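Local coordinates for protein Niban 2 (Homo sapiens, PDB 7CTP) that may play a role in suppressing apoptosis and may promote melanoma cell invasion, at residues S423-S426 with V427-R431; F490-E493 with A494-I498; C404-K407 with M408-L411. One frame throughout, in Å; residues are numbered along the deposited sequence.

Contact 1: S423-S426 with V427-R431; sequences SSTS and VFKQR
F428 folds its ring back over the turn before it and lies beside S424. The nearest ring atom, F428 CD2, is 2.9 Å from S424 O, a tight approach that is oblique to the ring, and the same CD2 is 4.0 Å from S424 CB. With CG anti to its own carbonyl carbon (chi1 -73°), the phenyl group leans toward the preceding turn instead of running on along the helix. K429 and T425 make the next pair: K429 CG sits 3.0 Å from T425 O, and K429 CD is 3.8 Å from T425 CG2, the two side chains crossing obliquely. All of this happens in the opening turns of helix 422-455, where the backbone follows the regular alpha-helical i to i+4 pattern. V427 N gives S423 O a nearly straight bond of 3.0 Å, while the donors F428, K429 and Q430 approach the carbonyls of S424, T425 and S426 more obliquely. V427 splits its two methyl groups between neighbours: CG2 rests 3.5 Å from S423 O, and CG1 lies over the centre of one face of the R431 guanidinium, 3.7 Å above its plane. The hydroxyls of S424, T425 and S426 find their partners outside the two segments. S424 OG is hydrogen-bonded to the D421 carboxylate, T425 OG1 to D421 O and L413 N, and S426 OG to the E226 carboxylate. Q430 bends away at chi2, and its amide is held by R191 O and the N194 side chain. S424 also packs on I498 of helix 464-511, and V427 on T224.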
ATOM      1  N   SER A 423     -12.798   3.359   2.160  1.00 35.42           N
ATOM      2  CA  SER A 423     -11.606   3.050   1.376  1.00 41.13           C
ATOM      3  C   SER A 423     -10.471   4.013   1.693  1.00 53.71           C
ATOM      4  O   SER A 423      -9.330   3.588   1.916  1.00 39.90           O
ATOM      5  CB  SER A 423     -11.936   3.084  -0.114  1.00 40.04           C
ATOM      6  OG  SER A 423     -13.031   2.232  -0.398  1.00 52.64           O
ATOM      7  N   SER A 424     -10.763   5.320   1.698  1.00 37.02           N
ATOM      8  CA  SER A 424      -9.743   6.317   2.019  1.00 44.81           C
ATOM      9  C   SER A 424      -9.153   6.055   3.395  1.00 38.79           C
ATOM     10  O   SER A 424      -7.934   6.103   3.586  1.00 41.50           O
ATOM     11  CB  SER A 424     -10.331   7.729   1.960  1.00 47.80           C
ATOM     12  OG  SER A 424     -10.724   8.067   0.645  1.00 60.06           O
ATOM     13  N   THR A 425     -10.016   5.757   4.368  1.00 37.39           N
ATOM     14  CA  THR A 425      -9.544   5.497   5.723  1.00 35.51           C
ATOM     15  C   THR A 425      -8.584   4.313   5.763  1.00 37.80           C
ATOM     16  O   THR A 425      -7.498   4.400   6.345  1.00 35.36           O
ATOM     17  CB  THR A 425     -10.731   5.261   6.652  1.00 37.57           C
ATOM     18  OG1 THR A 425     -11.492   6.473   6.757  1.00 39.88           O
ATOM     19  CG2 THR A 425     -10.240   4.850   8.037  1.00 34.19           C
ATOM     20  N   SER A 426      -8.967   3.202   5.133  1.00 31.47           N
ATOM     21  CA  SER A 426      -8.114   2.016   5.116  1.00 37.13           C
ATOM     22  C   SER A 426      -6.766   2.307   4.464  1.00 36.96           C
ATOM     23  O   SER A 426      -5.706   2.004   5.031  1.00 36.36           O
ATOM     24  CB  SER A 426      -8.824   0.877   4.385  1.00 47.15           C
ATOM     25  OG  SER A 426      -7.982  -0.254   4.293  1.00 44.55           O
ATOM     26  N   VAL A 427      -6.788   2.880   3.259  1.00 28.79           N
ATOM     27  CA  VAL A 427      -5.547   3.123   2.526  1.00 29.01           C
ATOM     28  C   VAL A 427      -4.634   4.058   3.311  1.00 30.03           C
ATOM     29  O   VAL A 427      -3.416   3.843   3.397  1.00 29.77           O
ATOM     30  CB  VAL A 427      -5.868   3.678   1.127  1.00 33.14           C
ATOM     31  CG1 VAL A 427      -4.622   4.274   0.491  1.00 33.72           C
ATOM     32  CG2 VAL A 427      -6.451   2.562   0.252  1.00 31.98           C
ATOM     33  N   PHE A 428      -5.204   5.091   3.921  1.00 31.90           N
ATOM     34  CA  PHE A 428      -4.359   6.099   4.548  1.00 30.57           C
ATOM     35  C   PHE A 428      -3.847   5.656   5.911  1.00 31.24           C
ATOM     36  O   PHE A 428      -2.784   6.114   6.341  1.00 33.07           O
ATOM     37  CB  PHE A 428      -5.114   7.425   4.588  1.00 34.47           C
ATOM     38  CG  PHE A 428      -5.206   8.069   3.232  1.00 34.05           C
ATOM     39  CD1 PHE A 428      -4.054   8.230   2.468  1.00 53.23           C
ATOM     40  CD2 PHE A 428      -6.416   8.451   2.696  1.00 46.78           C
ATOM     41  CE1 PHE A 428      -4.118   8.797   1.202  1.00 50.39           C
ATOM     42  CE2 PHE A 428      -6.484   9.011   1.433  1.00 41.41           C
ATOM     43  CZ  PHE A 428      -5.339   9.185   0.690  1.00 38.59           C
ATOM     44  N   LYS A 429      -4.536   4.730   6.578  1.00 28.22           N
ATOM     45  CA  LYS A 429      -3.932   4.100   7.749  1.00 30.38           C
ATOM     46  C   LYS A 429      -2.732   3.251   7.365  1.00 29.13           C
ATOM     47  O   LYS A 429      -1.701   3.291   8.042  1.00 28.64           O
ATOM     48  CB  LYS A 429      -4.958   3.257   8.502  1.00 33.25           C
ATOM     49  CG  LYS A 429      -6.126   4.051   9.010  1.00 39.26           C
ATOM     50  CD  LYS A 429      -7.206   3.188   9.648  1.00 47.91           C
ATOM     51  CE  LYS A 429      -6.727   1.777   9.935  1.00 50.94           C
ATOM     52  NZ  LYS A 429      -7.831   0.954  10.508  1.00 69.81           N
ATOM     53  N   GLN A 430      -2.850   2.486   6.276  1.00 28.94           N
ATOM     54  CA  GLN A 430      -1.745   1.655   5.812  1.00 28.17           C
ATOM     55  C   GLN A 430      -0.544   2.513   5.432  1.00 31.36           C
ATOM     56  O   GLN A 430       0.590   2.228   5.834  1.00 29.40           O
ATOM     57  CB  GLN A 430      -2.216   0.791   4.639  1.00 26.82           C
ATOM     58  CG  GLN A 430      -1.139   0.346   3.641  1.00 28.27           C
ATOM     59  CD  GLN A 430      -0.506  -0.997   3.998  1.00 28.57           C
ATOM     60  OE1 GLN A 430      -1.154  -1.883   4.573  1.00 32.86           O
ATOM     61  NE2 GLN A 430       0.757  -1.164   3.624  1.00 25.36           N
ATOM     62  N   ARG A 431      -0.781   3.592   4.679  1.00 27.82           N
ATOM     63  CA  ARG A 431       0.327   4.440   4.248  1.00 28.49           C
ATOM     64  C   ARG A 431       0.976   5.141   5.433  1.00 27.64           C
ATOM     65  O   ARG A 431       2.205   5.208   5.515  1.00 28.66           O
ATOM     66  CB  ARG A 431      -0.147   5.457   3.212  1.00 31.37           C
ATOM     67  CG  ARG A 431      -0.717   4.818   1.958  1.00 41.36           C
ATOM     68  CD  ARG A 431      -0.284   5.527   0.690  1.00 55.05           C
ATOM     69  NE  ARG A 431      -0.869   4.901  -0.495  1.00 56.95           N
ATOM     70  CZ  ARG A 431      -1.637   5.541  -1.373  1.00 54.89           C
ATOM     71  NH1 ARG A 431      -2.126   4.890  -2.426  1.00 47.76           N
ATOM     72  NH2 ARG A 431      -1.912   6.830  -1.196  1.00 39.01           N
TER

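Contact 2: F490-E493 with A494-I498; sequences FFRE and ALLQI
Successive turns in the later part of the long alpha-helix 464-511 bring R492 against L496 and E493 against Q497, four residues on in each case. L496 CD1 lies over one face of the R492 guanidinium, offset toward its rim, and comes within 3.6 Å of NH2; the arginine chain, extended from CG to NE, carries the flat group that far. Beside this pair, Q497 NE2 lies closest to the E493 CG methylene, at 3.0 Å, with the carboxylate and amide planes 43° apart. The approach of NE2 to E493 OE1 at 3.4 Å is too badly angled for a hydrogen bond. Q497 OE1 instead accepts from R431 NH2, which also has a long, weak ion pair with E493 OE2. Replacing E493 by an alanine would probably deprive R431 of that weak charge partner and leave the Q497 amide without its flank, freer to turn. The backbone is regular: A494 N to F490 O (2.9 Å) opens a run of bonds that ends at Q497 N and E493 O. L495 tucks its branch point over the previous turn, CG lying 3.3 Å from F491 O. Three other helices pack against this part: L495 and L496 meet helix 532-555, F491 and A494 reach L349 of helix 342-378, and F490 and Q497 touch helix 422-455.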
ATOM      1  N   PHE A 490       2.567  13.875   3.345  1.00 28.91           N
ATOM      2  CA  PHE A 490       1.516  12.874   3.465  1.00 32.63           C
ATOM      3  C   PHE A 490       0.142  13.527   3.510  1.00 30.92           C
ATOM      4  O   PHE A 490      -0.795  13.075   2.841  1.00 32.06           O
ATOM      5  CB  PHE A 490       1.770  12.031   4.714  1.00 28.85           C
ATOM      6  CG  PHE A 490       0.660  11.077   5.060  1.00 33.06           C
ATOM      7  CD1 PHE A 490       0.366   9.994   4.242  1.00 36.92           C
ATOM      8  CD2 PHE A 490      -0.082  11.259   6.213  1.00 32.04           C
ATOM      9  CE1 PHE A 490      -0.658   9.114   4.578  1.00 32.01           C
ATOM     10  CE2 PHE A 490      -1.100  10.383   6.552  1.00 37.69           C
ATOM     11  CZ  PHE A 490      -1.387   9.310   5.728  1.00 31.15           C
ATOM     12  N   PHE A 491       0.007  14.611   4.281  1.00 27.87           N
ATOM     13  CA  PHE A 491      -1.279  15.297   4.373  1.00 26.11           C
ATOM     14  C   PHE A 491      -1.663  15.925   3.039  1.00 28.29           C
ATOM     15  O   PHE A 491      -2.834  15.893   2.646  1.00 27.81           O
ATOM     16  CB  PHE A 491      -1.243  16.373   5.461  1.00 26.35           C
ATOM     17  CG  PHE A 491      -0.948  15.847   6.836  1.00 30.31           C
ATOM     18  CD1 PHE A 491      -1.353  14.584   7.228  1.00 29.42           C
ATOM     19  CD2 PHE A 491      -0.254  16.633   7.741  1.00 41.83           C
ATOM     20  CE1 PHE A 491      -1.069  14.116   8.505  1.00 32.91           C
ATOM     21  CE2 PHE A 491       0.028  16.175   9.006  1.00 30.83           C
ATOM     22  CZ  PHE A 491      -0.378  14.920   9.396  1.00 31.95           C
ATOM     23  N   ARG A 492      -0.687  16.525   2.348  1.00 27.17           N
ATOM     24  CA  ARG A 492      -0.936  17.117   1.038  1.00 31.05           C
ATOM     25  C   ARG A 492      -1.375  16.053   0.043  1.00 29.37           C
ATOM     26  O   ARG A 492      -2.370  16.226  -0.670  1.00 27.71           O
ATOM     27  CB  ARG A 492       0.331  17.836   0.562  1.00 31.54           C
ATOM     28  CG  ARG A 492       0.413  18.170  -0.932  1.00 53.01           C
ATOM     29  CD  ARG A 492       1.884  18.229  -1.359  1.00 46.48           C
ATOM     30  NE  ARG A 492       2.081  18.724  -2.719  1.00 67.79           N
ATOM     31  CZ  ARG A 492       2.018  17.973  -3.816  1.00 71.11           C
ATOM     32  NH1 ARG A 492       2.218  18.519  -5.009  1.00 59.73           N
ATOM     33  NH2 ARG A 492       1.753  16.676  -3.722  1.00 66.74           N
ATOM     34  N   GLU A 493      -0.642  14.936  -0.000  1.00 28.47           N
ATOM     35  CA  GLU A 493      -0.984  13.826  -0.884  1.00 33.23           C
ATOM     36  C   GLU A 493      -2.388  13.308  -0.602  1.00 32.53           C
ATOM     37  O   GLU A 493      -3.176  13.100  -1.531  1.00 29.76           O
ATOM     38  CB  GLU A 493       0.045  12.702  -0.738  1.00 39.02           C
ATOM     39  CG  GLU A 493      -0.371  11.412  -1.444  1.00 49.72           C
ATOM     40  CD  GLU A 493       0.567  10.234  -1.213  1.00 76.62           C
ATOM     41  OE1 GLU A 493       1.290   9.868  -2.169  1.00 81.10           O
ATOM     42  OE2 GLU A 493       0.557   9.656  -0.099  1.00 58.13           O
ATOM     43  N   ALA A 494      -2.730  13.125   0.679  1.00 28.43           N
ATOM     44  CA  ALA A 494      -4.029  12.561   1.037  1.00 28.37           C
ATOM     45  C   ALA A 494      -5.165  13.506   0.666  1.00 31.14           C
ATOM     46  O   ALA A 494      -6.210  13.072   0.168  1.00 30.93           O
ATOM     47  CB  ALA A 494      -4.071  12.229   2.524  1.00 28.00           C
ATOM     48  N   LEU A 495      -4.985  14.807   0.917  1.00 27.57           N
ATOM     49  CA  LEU A 495      -6.014  15.772   0.547  1.00 24.98           C
ATOM     50  C   LEU A 495      -6.223  15.806  -0.960  1.00 28.56           C
ATOM     51  O   LEU A 495      -7.359  15.925  -1.431  1.00 30.48           O
ATOM     52  CB  LEU A 495      -5.641  17.158   1.062  1.00 24.04           C
ATOM     53  CG  LEU A 495      -5.759  17.358   2.570  1.00 30.04           C
ATOM     54  CD1 LEU A 495      -5.262  18.745   2.932  1.00 30.00           C
ATOM     55  CD2 LEU A 495      -7.200  17.197   2.965  1.00 28.24           C
ATOM     56  N   LEU A 496      -5.135  15.725  -1.728  1.00 27.33           N
ATOM     57  CA  LEU A 496      -5.251  15.677  -3.183  1.00 26.76           C
ATOM     58  C   LEU A 496      -5.967  14.413  -3.634  1.00 30.14           C
ATOM     59  O   LEU A 496      -6.803  14.450  -4.543  1.00 28.18           O
ATOM     60  CB  LEU A 496      -3.862  15.755  -3.814  1.00 24.95           C
ATOM     61  CG  LEU A 496      -3.179  17.120  -3.782  1.00 29.01           C
ATOM     62  CD1 LEU A 496      -1.744  17.018  -4.232  1.00 31.29           C
ATOM     63  CD2 LEU A 496      -3.944  18.099  -4.657  1.00 29.25           C
ATOM     64  N   GLN A 497      -5.652  13.281  -3.005  1.00 28.02           N
ATOM     65  CA  GLN A 497      -6.251  12.012  -3.408  1.00 31.64           C
ATOM     66  C   GLN A 497      -7.720  11.900  -3.017  1.00 36.78           C
ATOM     67  O   GLN A 497      -8.432  11.072  -3.587  1.00 32.13           O
ATOM     68  CB  GLN A 497      -5.446  10.854  -2.820  1.00 30.40           C
ATOM     69  CG  GLN A 497      -4.100  10.691  -3.507  1.00 36.36           C
ATOM     70  CD  GLN A 497      -3.256   9.577  -2.924  1.00 46.84           C
ATOM     71  OE1 GLN A 497      -3.761   8.688  -2.241  1.00 44.56           O
ATOM     72  NE2 GLN A 497      -1.973   9.594  -3.237  1.00 48.49           N
ATOM     73  N   ILE A 498      -8.191  12.711  -2.072  1.00 28.33           N
ATOM     74  CA  ILE A 498      -9.622  12.769  -1.778  1.00 30.14           C
ATOM     75  C   ILE A 498     -10.334  13.782  -2.668  1.00 28.20           C
ATOM     76  O   ILE A 498     -11.435  13.525  -3.165  1.00 33.44           O
ATOM     77  CB  ILE A 498      -9.848  13.080  -0.288  1.00 24.40           C
ATOM     78  CG1 ILE A 498      -9.470  11.870   0.582  1.00 32.60           C
ATOM     79  CG2 ILE A 498     -11.302  13.505  -0.054  1.00 28.36           C
ATOM     80  CD1 ILE A 498      -9.108  12.227   2.007  1.00 35.09           C
TER

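Contact 3: C404-K407 with M408-L411; sequences CYEK and MESL
M408 and E409 are tied to Y405 and E406 by backbone hydrogen bonds that span three residues, the spacing of a 3-10 turn. M408 N donates to Y405 O at 3.0 Å and E409 N to E406 O at 3.1 Å, each N-H standing well above the carbonyl plane, by 60° in the second case. K407 N to C404 O and L411 N to M408 O repeat the spacing, and the chain winds off the short helix 402-405 in tight turns. Y405 O carries a second donor, NE2 of Q433. A water adds a second polar link: it donates to K407 O at 2.5 Å and accepts from S410 OG at 2.7 Å, while the direct gap between that hydroxyl and K407 O is 3.5 Å. The serine OG occupies the position between its backbone N and its carbonyl carbon (chi1 64°), which turns it back to the water. The two glutamates meet without their charged atoms touching. Their side chains cross at about a right angle, with carboxylate planes 80° apart, and E409 OE2 comes 3.9 Å from E406 CG, a methylene of its partner. The two OE2 atoms stay 4.9 Å apart, so like charges would probably repel mildly across this solvent-facing edge. M408 CB makes a van der Waals contact with Y405 O at 3.6 Å; bends at chi2 and chi3 curl the end of the side chain away from this turn, and its apolar packing is on A432 and M436. These belong to helix 422-455, which also takes L411 on K429 and Y405 on R437, while C404 and M408 lean on helix 342-378, and the Y405 ring makes a cation-pi contact with R191 of helix 176-194.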
ATOM      1  N   CYS A 404       2.823   2.317  18.242  1.00 29.85           N
ATOM      2  CA  CYS A 404       2.838   3.367  17.225  1.00 25.84           C
ATOM      3  C   CYS A 404       1.734   3.143  16.199  1.00 23.67           C
ATOM      4  O   CYS A 404       0.966   4.060  15.884  1.00 26.72           O
ATOM      5  CB  CYS A 404       4.199   3.422  16.523  1.00 25.78           C
ATOM      6  SG  CYS A 404       5.638   3.351  17.617  1.00 30.31           S
ATOM      7  N   TYR A 405       1.663   1.927  15.654  1.00 23.51           N
ATOM      8  CA  TYR A 405       0.678   1.614  14.625  1.00 26.74           C
ATOM      9  C   TYR A 405      -0.739   1.808  15.159  1.00 28.48           C
ATOM     10  O   TYR A 405      -1.625   2.295  14.440  1.00 27.82           O
ATOM     11  CB  TYR A 405       0.889   0.179  14.135  1.00 29.05           C
ATOM     12  CG  TYR A 405       2.220  -0.094  13.431  1.00 25.92           C
ATOM     13  CD1 TYR A 405       2.830   0.871  12.641  1.00 26.41           C
ATOM     14  CD2 TYR A 405       2.851  -1.334  13.550  1.00 27.30           C
ATOM     15  CE1 TYR A 405       4.052   0.616  11.983  1.00 23.93           C
ATOM     16  CE2 TYR A 405       4.065  -1.602  12.895  1.00 24.88           C
ATOM     17  CZ  TYR A 405       4.652  -0.615  12.117  1.00 27.04           C
ATOM     18  OH  TYR A 405       5.842  -0.860  11.469  1.00 30.47           O
ATOM     19  N   GLU A 406      -0.952   1.468  16.436  1.00 26.96           N
ATOM     20  CA  GLU A 406      -2.275   1.566  17.057  1.00 29.61           C
ATOM     21  C   GLU A 406      -2.829   2.986  17.027  1.00 28.57           C
ATOM     22  O   GLU A 406      -4.053   3.171  17.062  1.00 29.08           O
ATOM     23  CB  GLU A 406      -2.212   1.063  18.503  1.00 28.51           C
ATOM     24  CG  GLU A 406      -3.582   0.908  19.196  1.00 34.52           C
ATOM     25  CD  GLU A 406      -4.047   2.171  19.920  1.00 48.81           C
ATOM     26  OE1 GLU A 406      -3.236   3.106  20.113  1.00 45.05           O
ATOM     27  OE2 GLU A 406      -5.238   2.220  20.303  1.00 53.39           O
ATOM     28  N   LYS A 407      -1.958   4.001  16.967  1.00 27.08           N
ATOM     29  CA  LYS A 407      -2.441   5.382  16.955  1.00 26.45           C
ATOM     30  C   LYS A 407      -3.317   5.666  15.742  1.00 30.81           C
ATOM     31  O   LYS A 407      -4.165   6.565  15.787  1.00 31.83           O
ATOM     32  CB  LYS A 407      -1.268   6.365  17.001  1.00 26.65           C
ATOM     33  CG  LYS A 407      -0.398   6.259  18.245  1.00 28.46           C
ATOM     34  CD  LYS A 407      -1.197   6.532  19.520  1.00 31.19           C
ATOM     35  CE  LYS A 407      -0.254   6.703  20.712  1.00 38.98           C
ATOM     36  NZ  LYS A 407      -0.968   6.537  22.018  1.00 36.56           N
ATOM     37  N   MET A 408      -3.151   4.905  14.657  1.00 30.36           N
ATOM     38  CA  MET A 408      -3.937   5.160  13.452  1.00 30.90           C
ATOM     39  C   MET A 408      -5.319   4.531  13.484  1.00 31.48           C
ATOM     40  O   MET A 408      -6.151   4.884  12.647  1.00 35.09           O
ATOM     41  CB  MET A 408      -3.211   4.654  12.201  1.00 33.96           C
ATOM     42  CG  MET A 408      -1.916   5.370  11.883  1.00 26.31           C
ATOM     43  SD  MET A 408      -2.058   7.162  11.844  1.00 31.30           S
ATOM     44  CE  MET A 408      -3.352   7.412  10.632  1.00 31.25           C
ATOM     45  N   GLU A 409      -5.595   3.616  14.415  1.00 31.69           N
ATOM     46  CA  GLU A 409      -6.863   2.904  14.320  1.00 38.65           C
ATOM     47  C   GLU A 409      -8.054   3.774  14.694  1.00 38.44           C
ATOM     48  O   GLU A 409      -9.188   3.397  14.390  1.00 40.85           O
ATOM     49  CB  GLU A 409      -6.824   1.623  15.153  1.00 42.69           C
ATOM     50  CG  GLU A 409      -6.010   0.546  14.437  1.00 53.53           C
ATOM     51  CD  GLU A 409      -5.254  -0.361  15.370  1.00 67.93           C
ATOM     52  OE1 GLU A 409      -4.127  -0.757  15.010  1.00 77.39           O
ATOM     53  OE2 GLU A 409      -5.791  -0.707  16.441  1.00 64.71           O
ATOM     54  N   SER A 410      -7.829   4.941  15.294  1.00 36.38           N
ATOM     55  CA  SER A 410      -8.921   5.885  15.512  1.00 43.62           C
ATOM     56  C   SER A 410      -9.214   6.755  14.292  1.00 43.44           C
ATOM     57  O   SER A 410     -10.134   7.582  14.341  1.00 41.18           O
ATOM     58  CB  SER A 410      -8.621   6.768  16.729  1.00 39.74           C
ATOM     59  OG  SER A 410      -7.478   7.579  16.520  1.00 41.08           O
ATOM     60  N   LEU A 411      -8.469   6.593  13.199  1.00 35.02           N
ATOM     61  CA  LEU A 411      -8.696   7.417  12.017  1.00 32.04           C
ATOM     62  C   LEU A 411     -10.072   7.142  11.437  1.00 37.42           C
ATOM     63  O   LEU A 411     -10.450   5.985  11.236  1.00 36.22           O
ATOM     64  CB  LEU A 411      -7.633   7.145  10.954  1.00 36.11           C
ATOM     65  CG  LEU A 411      -7.892   7.866   9.626  1.00 36.00           C
ATOM     66  CD1 LEU A 411      -7.878   9.374   9.834  1.00 39.47           C
ATOM     67  CD2 LEU A 411      -6.899   7.451   8.555  1.00 35.22           C
TER
HETATM   68  O   HOH W   1      -5.174   7.472  17.866  1.00 44.51           O

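The three contacts lie in series along the chain, contact 3 first, and contact 1 touches both of the others. Its centre is about 11 Å from the centre of each. Toward contact 2, F428 O lies 3.5 Å from F490 CZ, and F428 CZ packs 3.6 Å from A494 CA, joining helices 422-455 and 464-511. Toward contact 3, K429 CG lies 3.5 Å from L411 CD2. Contacts 2 and 3 do not meet: their nearest atoms are about 6 Å apart and their centres about 18 Å. Contacts 1 and 3 share R191 on helix 176-194, in the PH region, through Q430 and Y405, linking that region to the helical part.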